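Local coordinates for Tol-Pal system protein TolB (Acinetobacter baumannii, PDB 7MX5), which probably acts in the periplasm as a component of the Tol-Pal system, which supports outer membrane invagination during cell division and outer membrane integrity, at residues P238-M243 with K270-T275; Q283-D288 with G292-L297. One frame throughout, in Å; residues are numbered along the deposited sequence.

Contact 1: P238-M243 with K270-T275; sequences PEIYQM and KAFIFT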
# COMPACT_ATOMS: atom_id res chain seq x y z
N PRO A 238 2.05 8.62 26.21
CA PRO A 238 2.50 7.49 25.39
C PRO A 238 4.01 7.46 25.25
O PRO A 238 4.67 8.49 25.26
CB PRO A 238 1.82 7.74 24.04
CG PRO A 238 0.67 8.66 24.35
CD PRO A 238 1.18 9.53 25.45
N GLU A 239 4.55 6.24 25.13
CA GLU A 239 5.98 6.02 24.99
C GLU A 239 6.21 4.88 24.01
O GLU A 239 5.36 4.01 23.83
CB GLU A 239 6.65 5.70 26.34
CG GLU A 239 7.40 6.87 26.97
CD GLU A 239 7.33 6.85 28.48
OE1 GLU A 239 6.87 5.84 29.05
OE2 GLU A 239 7.73 7.85 29.11
N ILE A 240 7.39 4.88 23.39
CA ILE A 240 7.76 3.86 22.42
C ILE A 240 8.50 2.74 23.14
O ILE A 240 9.43 2.99 23.92
CB ILE A 240 8.62 4.45 21.29
CG1 ILE A 240 7.77 5.34 20.38
CG2 ILE A 240 9.27 3.34 20.47
CD1 ILE A 240 8.26 6.77 20.33
N TYR A 241 8.09 1.50 22.87
CA TYR A 241 8.73 0.31 23.42
C TYR A 241 9.16 -0.60 22.28
O TYR A 241 8.52 -0.65 21.23
CB TYR A 241 7.77 -0.45 24.34
CG TYR A 241 7.40 0.29 25.61
CD1 TYR A 241 6.36 1.21 25.63
CD2 TYR A 241 8.11 0.08 26.78
CE1 TYR A 241 6.03 1.89 26.78
CE2 TYR A 241 7.78 0.75 27.95
CZ TYR A 241 6.74 1.66 27.94
OH TYR A 241 6.42 2.33 29.09
N GLN A 242 10.26 -1.32 22.49
CA GLN A 242 10.70 -2.35 21.57
C GLN A 242 10.56 -3.71 22.23
O GLN A 242 11.05 -3.92 23.35
CB GLN A 242 12.15 -2.14 21.12
CG GLN A 242 12.54 -3.06 19.96
CD GLN A 242 13.97 -2.89 19.52
OE1 GLN A 242 14.76 -2.19 20.15
NE2 GLN A 242 14.33 -3.53 18.41
N MET A 243 9.90 -4.64 21.55
CA MET A 243 9.74 -6.00 22.03
C MET A 243 10.69 -6.94 21.30
O MET A 243 10.95 -6.77 20.11
CB MET A 243 8.31 -6.49 21.85
CG MET A 243 7.91 -7.53 22.88
SD MET A 243 6.41 -8.41 22.45
CE MET A 243 5.53 -8.31 24.01
N LYS A 270 18.66 -0.20 10.97
CA LYS A 270 19.58 0.62 11.77
C LYS A 270 18.86 1.54 12.74
O LYS A 270 19.46 1.94 13.74
CB LYS A 270 20.47 1.46 10.85
CG LYS A 270 21.28 0.66 9.85
CD LYS A 270 22.69 1.22 9.72
CE LYS A 270 23.08 1.42 8.27
NZ LYS A 270 23.67 2.77 8.04
N ALA A 271 17.60 1.88 12.48
CA ALA A 271 16.93 2.92 13.25
C ALA A 271 15.43 2.77 13.09
O ALA A 271 14.94 1.87 12.40
CB ALA A 271 17.40 4.31 12.81
N PHE A 272 14.69 3.66 13.75
CA PHE A 272 13.26 3.82 13.53
C PHE A 272 12.91 5.30 13.67
O PHE A 272 13.62 6.07 14.31
CB PHE A 272 12.43 2.96 14.49
CG PHE A 272 12.47 3.42 15.93
CD1 PHE A 272 11.58 4.38 16.40
CD2 PHE A 272 13.36 2.85 16.82
CE1 PHE A 272 11.61 4.79 17.72
CE2 PHE A 272 13.39 3.25 18.14
CZ PHE A 272 12.52 4.22 18.59
N ILE A 273 11.80 5.68 13.04
CA ILE A 273 11.31 7.05 13.10
C ILE A 273 10.06 7.08 13.96
O ILE A 273 9.38 6.07 14.17
CB ILE A 273 11.03 7.63 11.70
CG1 ILE A 273 9.82 6.95 11.06
CG2 ILE A 273 12.26 7.49 10.81
CD1 ILE A 273 9.29 7.67 9.84
N PHE A 274 9.74 8.27 14.47
CA PHE A 274 8.62 8.44 15.38
C PHE A 274 8.25 9.91 15.46
O PHE A 274 9.05 10.79 15.13
CB PHE A 274 8.94 7.88 16.78
CG PHE A 274 10.06 8.60 17.47
CD1 PHE A 274 11.38 8.41 17.09
CD2 PHE A 274 9.79 9.48 18.51
CE1 PHE A 274 12.40 9.07 17.73
CE2 PHE A 274 10.81 10.15 19.15
CZ PHE A 274 12.12 9.95 18.76
N THR A 275 7.02 10.16 15.92
CA THR A 275 6.52 11.51 16.12
C THR A 275 6.79 11.95 17.55
O THR A 275 6.73 11.15 18.48
CB THR A 275 5.02 11.57 15.82
OG1 THR A 275 4.78 11.19 14.46
CG2 THR A 275 4.47 12.97 16.05
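Two successive blades of the TolB beta-propeller meet here through a small cluster of apolar side chains: Ile240, on strand 239-244 of one four-stranded antiparallel sheet, reaches Phe272 and Phe274, on strand 271-276 of the next. The isoleucine divides its two arms between the rings. Its CG2 branch sits 3.9 Å from Phe272 CZ, approaching the far end of that ring obliquely, while its CD1 lies 3.6 Å from Phe274 CD2 and also touches CB and CG near the root of that side chain. With CG1 beside the backbone N (chi1 -71°) and CG2 beside the carbonyl carbon, the branched residue spreads across both aromatics. In a propeller the blades pack face against face, and this spacing fits that plan: the CA atoms of Ile240 and Phe274 are 8.4 Å apart, too far for strand pairing, so side chains alone fill the gap. Large rings suit the second strand because they span such a distance. All three residues are buried. Leu229 of strand 227-232 touches Phe272 as well, and Tyr287 and Phe289 meet its ring, whereas Phe274 also touches Tyr285 and Tyr287.

Contact 2: Q283-D288 with G292-L297; sequences QIYRYD and GSVKRL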
# COMPACT_ATOMS: atom_id res chain seq x y z
N GLN A 283 6.91 16.76 15.51
CA GLN A 283 7.89 16.58 14.46
C GLN A 283 8.28 15.11 14.39
O GLN A 283 8.00 14.33 15.30
CB GLN A 283 9.14 17.44 14.70
CG GLN A 283 8.88 18.94 14.70
CD GLN A 283 8.30 19.45 13.40
OE1 GLN A 283 8.49 18.84 12.34
NE2 GLN A 283 7.60 20.57 13.46
N ILE A 284 8.91 14.74 13.28
CA ILE A 284 9.36 13.37 13.05
C ILE A 284 10.84 13.29 13.39
O ILE A 284 11.66 14.01 12.81
CB ILE A 284 9.09 12.93 11.60
CG1 ILE A 284 7.60 12.69 11.39
CG2 ILE A 284 9.88 11.66 11.28
CD1 ILE A 284 7.24 12.40 9.95
N TYR A 285 11.18 12.41 14.32
CA TYR A 285 12.55 12.20 14.76
C TYR A 285 13.02 10.80 14.38
O TYR A 285 12.22 9.93 14.04
CB TYR A 285 12.68 12.43 16.27
CG TYR A 285 12.49 13.86 16.70
CD1 TYR A 285 11.22 14.44 16.71
CD2 TYR A 285 13.57 14.64 17.09
CE1 TYR A 285 11.04 15.75 17.10
CE2 TYR A 285 13.39 15.96 17.49
CZ TYR A 285 12.13 16.51 17.49
OH TYR A 285 11.95 17.82 17.88
N ARG A 286 14.33 10.60 14.45
CA ARG A 286 14.96 9.33 14.12
C ARG A 286 15.79 8.86 15.30
O ARG A 286 16.73 9.54 15.71
CB ARG A 286 15.83 9.45 12.86
CG ARG A 286 16.55 8.17 12.47
CD ARG A 286 17.67 8.45 11.48
NE ARG A 286 18.39 7.23 11.11
CZ ARG A 286 19.50 6.81 11.69
NH1 ARG A 286 20.05 7.48 12.69
NH2 ARG A 286 20.07 5.69 11.27
N TYR A 287 15.44 7.70 15.85
CA TYR A 287 16.19 7.09 16.94
C TYR A 287 17.17 6.07 16.36
O TYR A 287 16.75 5.11 15.70
CB TYR A 287 15.26 6.41 17.95
CG TYR A 287 15.99 5.72 19.08
CD1 TYR A 287 16.31 6.41 20.24
CD2 TYR A 287 16.36 4.39 18.99
CE1 TYR A 287 16.98 5.79 21.28
CE2 TYR A 287 17.03 3.76 20.02
CZ TYR A 287 17.34 4.47 21.16
OH TYR A 287 18.01 3.84 22.19
N ASP A 288 18.45 6.27 16.62
CA ASP A 288 19.50 5.37 16.14
C ASP A 288 19.70 4.24 17.14
O ASP A 288 19.96 4.48 18.32
CB ASP A 288 20.80 6.14 15.93
CG ASP A 288 21.83 5.34 15.15
OD1 ASP A 288 21.51 4.88 14.04
OD2 ASP A 288 22.95 5.17 15.66
N GLY A 292 21.91 5.11 20.36
CA GLY A 292 20.78 5.58 21.15
C GLY A 292 20.45 7.04 20.99
O GLY A 292 19.72 7.59 21.82
N SER A 293 20.95 7.69 19.95
CA SER A 293 20.69 9.11 19.75
C SER A 293 19.34 9.32 19.08
O SER A 293 18.80 8.43 18.41
CB SER A 293 21.79 9.76 18.91
OG SER A 293 22.21 8.89 17.87
N VAL A 294 18.81 10.52 19.25
CA VAL A 294 17.58 10.95 18.60
C VAL A 294 17.90 12.18 17.77
O VAL A 294 18.55 13.12 18.25
CB VAL A 294 16.46 11.26 19.62
CG1 VAL A 294 15.34 12.05 18.97
CG2 VAL A 294 15.93 9.97 20.23
N LYS A 295 17.46 12.17 16.51
CA LYS A 295 17.75 13.25 15.58
C LYS A 295 16.47 13.67 14.87
O LYS A 295 15.67 12.81 14.46
CB LYS A 295 18.80 12.83 14.55
CG LYS A 295 19.21 13.93 13.58
CD LYS A 295 19.46 13.36 12.20
CE LYS A 295 20.68 12.44 12.19
NZ LYS A 295 20.61 11.44 11.10
N ARG A 296 16.27 14.97 14.72
CA ARG A 296 15.11 15.49 14.02
C ARG A 296 15.30 15.36 12.51
O ARG A 296 16.36 15.67 11.97
CB ARG A 296 14.86 16.95 14.38
CG ARG A 296 13.56 17.51 13.84
CD ARG A 296 13.23 18.86 14.44
NE ARG A 296 12.26 19.59 13.63
CZ ARG A 296 11.92 20.86 13.83
NH1 ARG A 296 12.46 21.58 14.80
NH2 ARG A 296 11.02 21.42 13.03
N LEU A 297 14.25 14.89 11.83
CA LEU A 297 14.27 14.71 10.39
C LEU A 297 13.47 15.76 9.64
O LEU A 297 13.88 16.17 8.55
CB LEU A 297 13.72 13.32 10.03
CG LEU A 297 14.60 12.13 10.41
CD1 LEU A 297 13.90 10.82 10.06
CD2 LEU A 297 15.95 12.21 9.73
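Tyr285 and Arg296 face each other in the outer beta hairpin of a propeller blade, where strand 283-288 pairs with the edge strand 294-296. They form a non-hydrogen-bonded antiparallel pair, and the arginine lays its aliphatic chain across the phenol: CG stands over one ring face, 4.2 Å from the centroid, in a CH-pi contact. Extended from CG to NE, the chain then carries its guanidinium past the ring to Gln283, whose CG packs over one guanidinium face. Arg296 NE is hydrogen-bonded to Thr298 O, and Gln283 OE1 to Asn304 and Thr298. Arginine suits this edge because its methylenes cover an aromatic while its polar end remains hydrogen-bonded.

On the same face, beta-branched Val294 serves both tyrosines. Its CG1 leans obliquely on Tyr285, whereas CG2 meets the edge of the Tyr287 ring in its plane, 3.6 Å from CD1. With CG anti to the backbone N (chi1 178°), Tyr287 extends along the turn until its OH lies 3.4 Å from Gly292 CA; glycine also accommodates the positive phi (74°) here.

The other face carries Arg286 and Lys295; just beyond the strand, Leu297 CD1 packs on Arg286 CB at 3.7 Å. A salt bridge to Asp288, with weak bonds from Arg286 NH1 and NH2 to OD1, may lessen the repulsion between Arg286 and Lys295. Within the sheet these two, a hydrogen-bonded pair, exchange two backbone bonds, and Asp288 N donates to Ser293 O at 2.8 Å, with an N-H...O angle of 165°.

Both contacts involve the blade built from strands 263-265, 271-276, 283-288 and 294-296, but at different levels of the fold. Contact 1 joins it to the preceding blade, is wholly buried and rests on apolar side chains; contact 2 holds two neighbouring strands within it, is only partly buried, and is held by backbone hydrogen bonds because its strands are paired, with charged side chains where it meets the surface. Strands 271-276 and 283-288 are adjacent in the sheet, so the contacts, whose centres are 10 Å apart, touch directly. Phe274 O lies 2.8 Å from Tyr285 N, and Phe272 O 2.9 Å from Tyr287 N, both probable hydrogen bonds linking the interblade layer to the outer hairpin.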